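Local coordinates for protein phenylacetaldehyde dehydrogenase (Burkholderia cenocepacia, PDB 4O5H) that probably catalyses the NAD+-dependent oxidation of phenylacetaldehyde to phenylacetate, as a member of the aldehyde dehydrogenase family, at residues E15-L20 and G349-T354; L104-A109 and M134-F139; N108-A113 and V126-D131. One frame throughout, in Å; residues are numbered along the deposited sequence.

Overall arrangement
From the N terminus, the extended segment 15-20 meets the loop 349-354 in contact 1, closing a loop of more than 300 residues at the surface of the chain. Contacts 2 and 3 are nested inside it. Each closes a short, largely helical loop back onto helix 124-145: contact 2 brings the end of helix 91-107 to residues 134-139, and contact 3 brings the start of helix 109-120 to residues 126-131. They share Asn-108 and Ala-109, where one helix gives way to the next, with the loop of contact 3 inside that of contact 2. Contact 1 touches contact 3 through Leu-20 and Met-350, which both pack on Arg-110, so the N-terminal arm is joined to the helical layer.

Contact 1: residues E15-L20 and G349-T354; sequences ETFALL and GMDPAT
Phe-17 lays one face of its ring against the backbone of Met-350 and Asp-351, and this aromatic contact dominates the pairing of the two loops. Asp-351 CA stands 3.8 Å from the Phe-17 ring centroid, 15° off the normal, a CH-pi contact over the face. The Asp-351 carboxylate reaches the far end of the ring, its CG 3.3 Å from Phe-17 CZ and its plane turned 35° from that of the ring.

Apolar contacts extend the interface. Phe-17 CE1 meets Pro-352 CD at 4.0 Å, while Met-350, bent at chi2 and at chi3 (-55°), brings CE to 3.7 Å from Leu-19 CD2, the two side chains crossing at about a right angle. The same methyl touches Ala-18 O.

No hydrogen bond joins the segments. Within 349-354, Asp-351 OD1 accepts from Ala-353 N (2.8 Å) in an Asx turn; the N-H comes from above the carboxylate plane and helps hold the carboxylate beside the ring. Thr-354 N to Asp-351 O closes a type I beta turn.

The contact fastens the N-terminal arm, just before helix 21-28, to the loop after helix 330-343. Leu-19 also packs on helix 109-120, and Met-350 and Pro-352 touch helix 124-145.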
ATOM      1  N   GLU A  15     -12.769   0.380  47.489  1.00 48.90           N
ATOM      2  CA  GLU A  15     -11.349   0.496  47.849  1.00 49.01           C
ATOM      3  C   GLU A  15     -10.570   1.359  46.862  1.00 46.43           C
ATOM      4  O   GLU A  15     -10.940   1.448  45.699  1.00 44.11           O
ATOM      5  CB  GLU A  15     -10.748  -0.909  47.923  1.00 50.96           C
ATOM      6  CG  GLU A  15      -9.233  -1.026  47.820  1.00 52.04           C
ATOM      7  CD  GLU A  15      -8.782  -2.462  48.043  1.00 53.01           C
ATOM      8  OE1 GLU A  15      -9.565  -3.374  47.718  1.00 55.24           O
ATOM      9  OE2 GLU A  15      -7.662  -2.690  48.548  1.00 53.87           O
ATOM     10  N   THR A  16      -9.515   2.017  47.343  1.00 45.80           N
ATOM     11  CA  THR A  16      -8.679   2.873  46.497  1.00 43.65           C
ATOM     12  C   THR A  16      -7.229   2.376  46.519  1.00 41.66           C
ATOM     13  O   THR A  16      -6.824   1.634  47.410  1.00 41.84           O
ATOM     14  CB  THR A  16      -8.728   4.355  46.918  1.00 44.54           C
ATOM     15  OG1 THR A  16      -8.130   4.500  48.204  1.00 46.03           O
ATOM     16  CG2 THR A  16     -10.175   4.874  46.932  1.00 46.10           C
ATOM     17  N   PHE A  17      -6.458   2.781  45.521  1.00 37.59           N
ATOM     18  CA  PHE A  17      -5.105   2.251  45.305  1.00 36.52           C
ATOM     19  C   PHE A  17      -4.151   3.392  45.113  1.00 34.64           C
ATOM     20  O   PHE A  17      -4.508   4.373  44.490  1.00 34.40           O
ATOM     21  CB  PHE A  17      -5.167   1.328  44.088  1.00 36.54           C
ATOM     22  CG  PHE A  17      -5.831   0.024  44.410  1.00 37.24           C
ATOM     23  CD1 PHE A  17      -5.174  -0.901  45.233  1.00 38.82           C
ATOM     24  CD2 PHE A  17      -7.136  -0.229  44.010  1.00 36.59           C
ATOM     25  CE1 PHE A  17      -5.782  -2.094  45.612  1.00 40.19           C
ATOM     26  CE2 PHE A  17      -7.748  -1.411  44.383  1.00 39.34           C
ATOM     27  CZ  PHE A  17      -7.075  -2.348  45.185  1.00 39.91           C
ATOM     28  N   ALA A  18      -2.942   3.277  45.648  1.00 32.44           N
ATOM     29  CA  ALA A  18      -2.030   4.413  45.690  1.00 30.48           C
ATOM     30  C   ALA A  18      -1.528   4.722  44.292  1.00 27.00           C
ATOM     31  O   ALA A  18      -1.417   3.849  43.461  1.00 26.17           O
ATOM     32  CB  ALA A  18      -0.858   4.116  46.611  1.00 32.51           C
ATOM     33  N   LEU A  19      -1.217   5.982  44.047  1.00 25.08           N
ATOM     34  CA  LEU A  19      -0.667   6.405  42.786  1.00 22.89           C
ATOM     35  C   LEU A  19       0.645   7.082  43.076  1.00 22.23           C
ATOM     36  O   LEU A  19       0.802   7.687  44.124  1.00 21.25           O
ATOM     37  CB  LEU A  19      -1.585   7.425  42.133  1.00 22.50           C
ATOM     38  CG  LEU A  19      -2.934   6.945  41.638  1.00 22.14           C
ATOM     39  CD1 LEU A  19      -3.698   8.114  41.077  1.00 21.94           C
ATOM     40  CD2 LEU A  19      -2.755   5.877  40.583  1.00 21.41           C
ATOM     41  N   LEU A  20       1.560   7.031  42.113  1.00 20.85           N
ATOM     42  CA  LEU A  20       2.789   7.787  42.244  1.00 21.31           C
ATOM     43  C   LEU A  20       2.448   9.259  42.343  1.00 21.41           C
ATOM     44  O   LEU A  20       1.498   9.747  41.711  1.00 20.83           O
ATOM     45  CB  LEU A  20       3.733   7.540  41.056  1.00 20.63           C
ATOM     46  CG  LEU A  20       4.327   6.136  40.926  1.00 20.79           C
ATOM     47  CD1 LEU A  20       5.144   6.071  39.662  1.00 20.59           C
ATOM     48  CD2 LEU A  20       5.200   5.782  42.111  1.00 22.76           C
ATOM     49  N   GLY A 349      -8.495  -1.535  37.242  1.00 14.46           N
ATOM     50  CA  GLY A 349      -7.185  -1.895  36.727  1.00 14.45           C
ATOM     51  C   GLY A 349      -6.047  -1.618  37.685  1.00 14.70           C
ATOM     52  O   GLY A 349      -5.007  -2.274  37.640  1.00 14.35           O
ATOM     53  N   MET A 350      -6.243  -0.668  38.576  1.00 15.39           N
ATOM     54  CA  MET A 350      -5.207  -0.359  39.532  1.00 16.63           C
ATOM     55  C   MET A 350      -5.076  -1.384  40.667  1.00 18.31           C
ATOM     56  O   MET A 350      -4.084  -1.358  41.384  1.00 18.87           O
ATOM     57  CB  MET A 350      -5.408   1.041  40.104  1.00 17.14           C
ATOM     58  CG  MET A 350      -4.974   2.164  39.186  1.00 16.83           C
ATOM     59  SD  MET A 350      -3.205   2.159  38.838  1.00 17.22           S
ATOM     60  CE  MET A 350      -2.508   2.174  40.482  1.00 18.32           C
ATOM     61  N   ASP A 351      -6.024  -2.316  40.796  1.00 19.06           N
ATOM     62  CA  ASP A 351      -5.940  -3.377  41.807  1.00 20.30           C
ATOM     63  C   ASP A 351      -5.102  -4.510  41.241  1.00 20.07           C
ATOM     64  O   ASP A 351      -5.423  -5.031  40.183  1.00 19.40           O
ATOM     65  CB  ASP A 351      -7.357  -3.881  42.137  1.00 21.65           C
ATOM     66  CG  ASP A 351      -7.392  -4.985  43.207  1.00 23.47           C
ATOM     67  OD1 ASP A 351      -6.377  -5.637  43.504  1.00 23.14           O
ATOM     68  OD2 ASP A 351      -8.497  -5.218  43.710  1.00 24.54           O
ATOM     69  N   PRO A 352      -4.027  -4.910  41.945  1.00 20.04           N
ATOM     70  CA  PRO A 352      -3.151  -5.926  41.404  1.00 20.05           C
ATOM     71  C   PRO A 352      -3.858  -7.266  41.278  1.00 19.82           C
ATOM     72  O   PRO A 352      -3.408  -8.097  40.523  1.00 20.39           O
ATOM     73  CB  PRO A 352      -2.012  -6.031  42.426  1.00 20.73           C
ATOM     74  CG  PRO A 352      -2.239  -5.005  43.459  1.00 21.07           C
ATOM     75  CD  PRO A 352      -3.467  -4.232  43.136  1.00 21.05           C
ATOM     76  N   ALA A 353      -4.962  -7.469  41.977  1.00 19.87           N
ATOM     77  CA  ALA A 353      -5.722  -8.702  41.820  1.00 20.67           C
ATOM     78  C   ALA A 353      -6.543  -8.762  40.529  1.00 20.01           C
ATOM     79  O   ALA A 353      -7.010  -9.822  40.158  1.00 19.86           O
ATOM     80  CB  ALA A 353      -6.634  -8.898  43.018  1.00 21.56           C
ATOM     81  N   THR A 354      -6.718  -7.637  39.844  1.00 18.85           N
ATOM     82  CA  THR A 354      -7.663  -7.584  38.743  1.00 18.24           C
ATOM     83  C   THR A 354      -7.104  -8.321  37.555  1.00 18.44           C
ATOM     84  O   THR A 354      -5.973  -8.082  37.149  1.00 20.08           O
ATOM     85  CB  THR A 354      -7.993  -6.148  38.346  1.00 17.32           C
ATOM     86  OG1 THR A 354      -8.841  -5.561  39.326  1.00 16.63           O
ATOM     87  CG2 THR A 354      -8.698  -6.112  36.988  1.00 17.48           C
TER

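Contact 2: residues L104-A109 and M134-F139; sequences LIEANA and MAAQCF
Ile-105 and Ala-136 bring the two helical segments closest, with their CA atoms 5.7 Å apart, a short separation made possible by the small alanine facing the last turn of helix 91-107. The methyl of Ala-136 rests against two neighbouring side chains of that turn. Its CB lies 3.7 Å from Ile-105 CG2, the branch set anti to the backbone N, and 3.6 Å from Glu-106 CG.

The other branch of Ile-105 works about one turn further along helix 124-145. With chi2 at 164°, CD1 extends from CG1 to 3.6 Å from Phe-139 CD2, and also comes near CE2 of the same ring; the two side chains cross at about a right angle. Ile-105 thus spans Ala-136 and Phe-139 with separate methyl groups, while its CB too lies near the alanine methyl.

Glu-106 contributes the aliphatic part of its side chain to this packing, and its carboxylate stays near the Ala-136 methyl while OE2 forms a salt bridge with Arg-140 NH1, one residue beyond the segment. Gln-137 NE2 approaches OE2 without bonding to it. At the end of the first helix, Asn-108 ND2 donates to Leu-104 O (2.9 Å, N-H...O angle 157°), fixing the side-chain amide beside the final turn, where the backbone leaves helical torsions.

The contact joins helix 91-107 to helix 124-145 through Ala-136, Ile-105, Phe-139 and the CG methylene of Glu-106. Ile-105 and Leu-104 also rest on helix 215-227, and Phe-139 packs on Ala-192 and Ala-196 of helix 187-201. Met-134 and Gln-137 touch Tyr-160 and Pro-159 of the second subunit, which places helix 124-145 at the contact with that subunit.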
ATOM      1  N   LEU A 104      14.073   6.853  28.561  1.00 12.43           N
ATOM      2  CA  LEU A 104      13.158   7.709  29.300  1.00 12.50           C
ATOM      3  C   LEU A 104      11.819   7.015  29.552  1.00 11.76           C
ATOM      4  O   LEU A 104      11.249   7.183  30.614  1.00 11.65           O
ATOM      5  CB  LEU A 104      12.939   9.039  28.577  1.00 12.98           C
ATOM      6  CG  LEU A 104      14.099  10.033  28.570  1.00 13.58           C
ATOM      7  CD1 LEU A 104      13.798  11.196  27.651  1.00 13.77           C
ATOM      8  CD2 LEU A 104      14.360  10.589  29.965  1.00 14.75           C
ATOM      9  N   ILE A 105      11.331   6.243  28.580  1.00 10.99           N
ATOM     10  CA  ILE A 105      10.088   5.497  28.764  1.00 10.74           C
ATOM     11  C   ILE A 105      10.259   4.465  29.895  1.00 10.92           C
ATOM     12  O   ILE A 105       9.455   4.419  30.808  1.00 10.75           O
ATOM     13  CB  ILE A 105       9.624   4.822  27.468  1.00 10.38           C
ATOM     14  CG1 ILE A 105       9.183   5.912  26.459  1.00 10.11           C
ATOM     15  CG2 ILE A 105       8.513   3.811  27.738  1.00 10.22           C
ATOM     16  CD1 ILE A 105       9.073   5.407  25.031  1.00  9.94           C
ATOM     17  N   GLU A 106      11.351   3.701  29.820  1.00 10.95           N
ATOM     18  CA  GLU A 106      11.662   2.747  30.846  1.00 11.31           C
ATOM     19  C   GLU A 106      11.849   3.396  32.217  1.00 11.51           C
ATOM     20  O   GLU A 106      11.430   2.833  33.211  1.00 11.49           O
ATOM     21  CB  GLU A 106      12.890   1.935  30.443  1.00 11.61           C
ATOM     22  CG  GLU A 106      12.551   0.942  29.319  1.00 11.45           C
ATOM     23  CD  GLU A 106      13.743   0.221  28.731  1.00 11.64           C
ATOM     24  OE1 GLU A 106      14.897   0.561  29.025  1.00 12.26           O
ATOM     25  OE2 GLU A 106      13.530  -0.697  27.924  1.00 11.81           O
ATOM     26  N   ALA A 107      12.477   4.576  32.253  1.00 11.51           N
ATOM     27  CA  ALA A 107      12.719   5.253  33.546  1.00 11.91           C
ATOM     28  C   ALA A 107      11.409   5.686  34.180  1.00 11.83           C
ATOM     29  O   ALA A 107      11.334   5.855  35.370  1.00 11.94           O
ATOM     30  CB  ALA A 107      13.671   6.461  33.372  1.00 12.04           C
ATOM     31  N   ASN A 108      10.386   5.918  33.370  1.00 11.41           N
ATOM     32  CA  ASN A 108       9.120   6.413  33.863  1.00 11.50           C
ATOM     33  C   ASN A 108       7.990   5.415  33.619  1.00 11.47           C
ATOM     34  O   ASN A 108       6.838   5.797  33.454  1.00 11.63           O
ATOM     35  CB  ASN A 108       8.807   7.755  33.181  1.00 11.35           C
ATOM     36  CG  ASN A 108       9.804   8.844  33.569  1.00 11.56           C
ATOM     37  OD1 ASN A 108       9.706   9.410  34.637  1.00 11.75           O
ATOM     38  ND2 ASN A 108      10.774   9.103  32.702  1.00 11.30           N
ATOM     39  N   ALA A 109       8.334   4.138  33.641  1.00 11.71           N
ATOM     40  CA  ALA A 109       7.422   3.068  33.257  1.00 11.59           C
ATOM     41  C   ALA A 109       6.220   2.911  34.195  1.00 11.81           C
ATOM     42  O   ALA A 109       5.101   2.736  33.734  1.00 11.50           O
ATOM     43  CB  ALA A 109       8.191   1.760  33.149  1.00 11.60           C
ATOM     44  N   MET A 134       7.052  -2.812  25.935  1.00 10.82           N
ATOM     45  CA  MET A 134       7.145  -2.988  24.499  1.00 10.79           C
ATOM     46  C   MET A 134       7.112  -1.676  23.701  1.00 10.22           C
ATOM     47  O   MET A 134       7.593  -1.639  22.577  1.00  9.86           O
ATOM     48  CB  MET A 134       6.112  -3.997  23.990  1.00 11.36           C
ATOM     49  CG  MET A 134       6.440  -5.442  24.398  1.00 12.02           C
ATOM     50  SD  MET A 134       7.973  -6.003  23.606  1.00 12.96           S
ATOM     51  CE  MET A 134       7.273  -6.427  22.014  1.00 12.58           C
ATOM     52  N   ALA A 135       6.543  -0.627  24.269  1.00  9.99           N
ATOM     53  CA  ALA A 135       6.638   0.703  23.668  1.00  9.87           C
ATOM     54  C   ALA A 135       8.086   1.147  23.661  1.00  9.69           C
ATOM     55  O   ALA A 135       8.584   1.590  22.652  1.00  9.63           O
ATOM     56  CB  ALA A 135       5.782   1.700  24.397  1.00  9.93           C
ATOM     57  N   ALA A 136       8.740   1.026  24.794  1.00  9.85           N
ATOM     58  CA  ALA A 136      10.155   1.341  24.888  1.00  9.94           C
ATOM     59  C   ALA A 136      10.990   0.501  23.937  1.00 10.06           C
ATOM     60  O   ALA A 136      11.868   1.018  23.234  1.00  9.92           O
ATOM     61  CB  ALA A 136      10.656   1.184  26.326  1.00 10.14           C
ATOM     62  N   GLN A 137      10.742  -0.804  23.913  1.00 10.27           N
ATOM     63  CA  GLN A 137      11.521  -1.657  23.040  1.00 10.52           C
ATOM     64  C   GLN A 137      11.284  -1.341  21.569  1.00  9.93           C
ATOM     65  O   GLN A 137      12.178  -1.527  20.768  1.00  9.61           O
ATOM     66  CB  GLN A 137      11.261  -3.163  23.291  1.00 11.23           C
ATOM     67  CG  GLN A 137      11.755  -3.643  24.630  1.00 12.37           C
ATOM     68  CD  GLN A 137      13.272  -3.854  24.695  1.00 13.52           C
ATOM     69  OE1 GLN A 137      14.035  -3.430  23.819  1.00 14.67           O
ATOM     70  NE2 GLN A 137      13.708  -4.452  25.780  1.00 14.63           N
ATOM     71  N   CYS A 138      10.072  -0.902  21.210  1.00  9.58           N
ATOM     72  CA  CYS A 138       9.800  -0.540  19.835  1.00  9.28           C
ATOM     73  C   CYS A 138      10.685   0.630  19.419  1.00  8.96           C
ATOM     74  O   CYS A 138      11.317   0.582  18.384  1.00  8.65           O
ATOM     75  CB  CYS A 138       8.341  -0.156  19.638  1.00  9.36           C
ATOM     76  SG  CYS A 138       7.925   0.162  17.907  1.00  9.79           S
ATOM     77  N   PHE A 139      10.771   1.684  20.255  1.00  8.81           N
ATOM     78  CA  PHE A 139      11.695   2.769  19.966  1.00  8.73           C
ATOM     79  C   PHE A 139      13.153   2.304  19.895  1.00  8.82           C
ATOM     80  O   PHE A 139      13.894   2.748  19.043  1.00  8.45           O
ATOM     81  CB  PHE A 139      11.548   3.912  20.975  1.00  8.94           C
ATOM     82  CG  PHE A 139      10.326   4.788  20.731  1.00  8.93           C
ATOM     83  CD1 PHE A 139      10.310   5.663  19.652  1.00  8.92           C
ATOM     84  CD2 PHE A 139       9.205   4.679  21.542  1.00  9.11           C
ATOM     85  CE1 PHE A 139       9.189   6.442  19.392  1.00  9.05           C
ATOM     86  CE2 PHE A 139       8.072   5.477  21.304  1.00  9.16           C
ATOM     87  CZ  PHE A 139       8.067   6.346  20.218  1.00  9.07           C
TER

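Contact 3: residues N108-A113 and V126-D131; sequences NARELA and VAQGLD
Gln-128 OE1 accepts a nearly straight hydrogen bond from Arg-110 NH1 (3.2 Å), the one hydrogen bond between the two segments. The donor lies nearly along the C=O axis and the oxygen sits at the guanidinium edge, close to its plane, whereas the amide plane is turned 64° from the guanidinium. Arg-110 bends at chi2 (62°), and its CD also comes within 3.3 Å of Gln-128 OE1. Gln-128, extended beyond CG, reaches across to the other helix, and its amide NE2 lies near Arg-110 CA and CB. The stronger polar partner of the guanidinium is Glu-114, whose OE2 forms a salt bridge with NE.

Beside this polar bridge the helices meet through small residues. Ala-113 CB packs 3.6 Å from Gln-128 CB, and 4.1 Å from Ala-127 CB. The segment axes approach to 8.4 Å at 117°, a close crossing that the alanines on both sides permit. From Ala-127, one of the touching residues, the second helix widens into a pi-type turn.

The contact links the first turns of helix 109-120 to helix 124-145. Leu-112 turns to helix 215-227, Glu-111 packs against helix 21-28, and Leu-130 touches Tyr-160 of the second subunit; Arg-110 meets Leu-20 and Met-350 of contact 1.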
ATOM      1  N   ASN A 108      10.386   5.918  33.370  1.00 11.41           N
ATOM      2  CA  ASN A 108       9.120   6.413  33.863  1.00 11.50           C
ATOM      3  C   ASN A 108       7.990   5.415  33.619  1.00 11.47           C
ATOM      4  O   ASN A 108       6.838   5.797  33.454  1.00 11.63           O
ATOM      5  CB  ASN A 108       8.807   7.755  33.181  1.00 11.35           C
ATOM      6  CG  ASN A 108       9.804   8.844  33.569  1.00 11.56           C
ATOM      7  OD1 ASN A 108       9.706   9.410  34.637  1.00 11.75           O
ATOM      8  ND2 ASN A 108      10.774   9.103  32.702  1.00 11.30           N
ATOM      9  N   ALA A 109       8.334   4.138  33.641  1.00 11.71           N
ATOM     10  CA  ALA A 109       7.422   3.068  33.257  1.00 11.59           C
ATOM     11  C   ALA A 109       6.220   2.911  34.195  1.00 11.81           C
ATOM     12  O   ALA A 109       5.101   2.736  33.734  1.00 11.50           O
ATOM     13  CB  ALA A 109       8.191   1.760  33.149  1.00 11.60           C
ATOM     14  N   ARG A 110       6.416   2.999  35.500  1.00 12.19           N
ATOM     15  CA  ARG A 110       5.264   2.843  36.425  1.00 12.56           C
ATOM     16  C   ARG A 110       4.247   3.970  36.256  1.00 12.44           C
ATOM     17  O   ARG A 110       3.057   3.723  36.178  1.00 12.11           O
ATOM     18  CB  ARG A 110       5.717   2.793  37.874  1.00 13.30           C
ATOM     19  CG  ARG A 110       4.585   2.682  38.854  1.00 13.97           C
ATOM     20  CD  ARG A 110       3.768   1.391  38.678  1.00 14.03           C
ATOM     21  NE  ARG A 110       2.583   1.407  39.532  1.00 14.69           N
ATOM     22  CZ  ARG A 110       1.848   0.339  39.822  1.00 15.20           C
ATOM     23  NH1 ARG A 110       2.138  -0.822  39.295  1.00 15.35           N
ATOM     24  NH2 ARG A 110       0.820   0.434  40.648  1.00 15.77           N
ATOM     25  N   GLU A 111       4.733   5.215  36.148  1.00 12.37           N
ATOM     26  CA  GLU A 111       3.835   6.329  35.923  1.00 12.58           C
ATOM     27  C   GLU A 111       3.033   6.163  34.618  1.00 11.95           C
ATOM     28  O   GLU A 111       1.837   6.357  34.583  1.00 11.83           O
ATOM     29  CB  GLU A 111       4.637   7.645  35.831  1.00 13.02           C
ATOM     30  CG  GLU A 111       3.755   8.837  35.543  1.00 13.34           C
ATOM     31  CD  GLU A 111       4.551  10.084  35.212  1.00 13.82           C
ATOM     32  OE1 GLU A 111       5.813  10.039  35.250  1.00 14.19           O
ATOM     33  OE2 GLU A 111       3.896  11.077  34.860  1.00 14.14           O
ATOM     34  N   LEU A 112       3.718   5.803  33.547  1.00 11.61           N
ATOM     35  CA  LEU A 112       3.024   5.564  32.275  1.00 11.23           C
ATOM     36  C   LEU A 112       2.001   4.470  32.376  1.00 11.10           C
ATOM     37  O   LEU A 112       0.909   4.583  31.813  1.00 10.99           O
ATOM     38  CB  LEU A 112       4.040   5.236  31.171  1.00 10.94           C
ATOM     39  CG  LEU A 112       4.875   6.460  30.680  1.00 10.89           C
ATOM     40  CD1 LEU A 112       6.075   6.021  29.863  1.00 10.70           C
ATOM     41  CD2 LEU A 112       4.001   7.372  29.872  1.00 10.88           C
ATOM     42  N   ALA A 113       2.320   3.422  33.121  1.00 11.28           N
ATOM     43  CA  ALA A 113       1.378   2.314  33.334  1.00 11.36           C
ATOM     44  C   ALA A 113       0.160   2.753  34.122  1.00 11.76           C
ATOM     45  O   ALA A 113      -0.954   2.388  33.791  1.00 11.57           O
ATOM     46  CB  ALA A 113       2.053   1.161  34.044  1.00 11.54           C
ATOM     47  N   VAL A 126      -0.314  -5.251  33.702  1.00 15.95           N
ATOM     48  CA  VAL A 126      -0.169  -5.649  32.322  1.00 15.07           C
ATOM     49  C   VAL A 126       0.294  -4.464  31.521  1.00 14.55           C
ATOM     50  O   VAL A 126       1.178  -4.601  30.668  1.00 14.51           O
ATOM     51  CB  VAL A 126      -1.485  -6.218  31.744  1.00 15.23           C
ATOM     52  CG1 VAL A 126      -1.319  -6.598  30.303  1.00 15.08           C
ATOM     53  CG2 VAL A 126      -1.948  -7.467  32.523  1.00 15.83           C
ATOM     54  N   ALA A 127      -0.285  -3.287  31.766  1.00 13.90           N
ATOM     55  CA  ALA A 127       0.178  -2.046  31.138  1.00 13.47           C
ATOM     56  C   ALA A 127       1.685  -1.860  31.347  1.00 13.56           C
ATOM     57  O   ALA A 127       2.383  -1.455  30.453  1.00 13.36           O
ATOM     58  CB  ALA A 127      -0.577  -0.844  31.679  1.00 13.30           C
ATOM     59  N   GLN A 128       2.177  -2.152  32.547  1.00 13.79           N
ATOM     60  CA  GLN A 128       3.585  -1.935  32.846  1.00 13.90           C
ATOM     61  C   GLN A 128       4.483  -2.975  32.184  1.00 13.76           C
ATOM     62  O   GLN A 128       5.453  -2.613  31.493  1.00 13.36           O
ATOM     63  CB  GLN A 128       3.797  -1.951  34.354  1.00 14.57           C
ATOM     64  CG  GLN A 128       5.150  -1.431  34.750  1.00 15.34           C
ATOM     65  CD  GLN A 128       5.286  -1.200  36.250  1.00 16.42           C
ATOM     66  OE1 GLN A 128       4.344  -1.353  37.027  1.00 17.16           O
ATOM     67  NE2 GLN A 128       6.482  -0.829  36.653  1.00 17.34           N
ATOM     68  N   GLY A 129       4.115  -4.270  32.344  1.00 13.65           N
ATOM     69  CA  GLY A 129       4.936  -5.341  31.851  1.00 13.69           C
ATOM     70  C   GLY A 129       4.844  -5.636  30.363  1.00 13.40           C
ATOM     71  O   GLY A 129       5.746  -6.211  29.766  1.00 12.97           O
ATOM     72  N   LEU A 130       3.722  -5.292  29.752  1.00 13.52           N
ATOM     73  CA  LEU A 130       3.575  -5.458  28.306  1.00 13.28           C
ATOM     74  C   LEU A 130       3.599  -4.101  27.554  1.00 12.46           C
ATOM     75  O   LEU A 130       4.546  -3.831  26.848  1.00 11.74           O
ATOM     76  CB  LEU A 130       2.326  -6.202  27.959  1.00 14.34           C
ATOM     77  CG  LEU A 130       2.185  -6.400  26.449  1.00 15.32           C
ATOM     78  CD1 LEU A 130       3.106  -7.509  25.963  1.00 15.98           C
ATOM     79  CD2 LEU A 130       0.790  -6.787  26.052  1.00 16.40           C
ATOM     80  N   ASP A 131       2.549  -3.294  27.704  1.00 11.85           N
ATOM     81  CA  ASP A 131       2.413  -2.086  26.920  1.00 11.82           C
ATOM     82  C   ASP A 131       3.637  -1.180  27.030  1.00 11.33           C
ATOM     83  O   ASP A 131       4.224  -0.798  26.010  1.00 11.26           O
ATOM     84  CB  ASP A 131       1.175  -1.272  27.312  1.00 11.78           C
ATOM     85  CG  ASP A 131      -0.103  -2.023  27.120  1.00 12.37           C
ATOM     86  OD1 ASP A 131      -0.225  -3.166  27.675  1.00 13.32           O
ATOM     87  OD2 ASP A 131      -1.044  -1.460  26.472  1.00 12.43           O
TER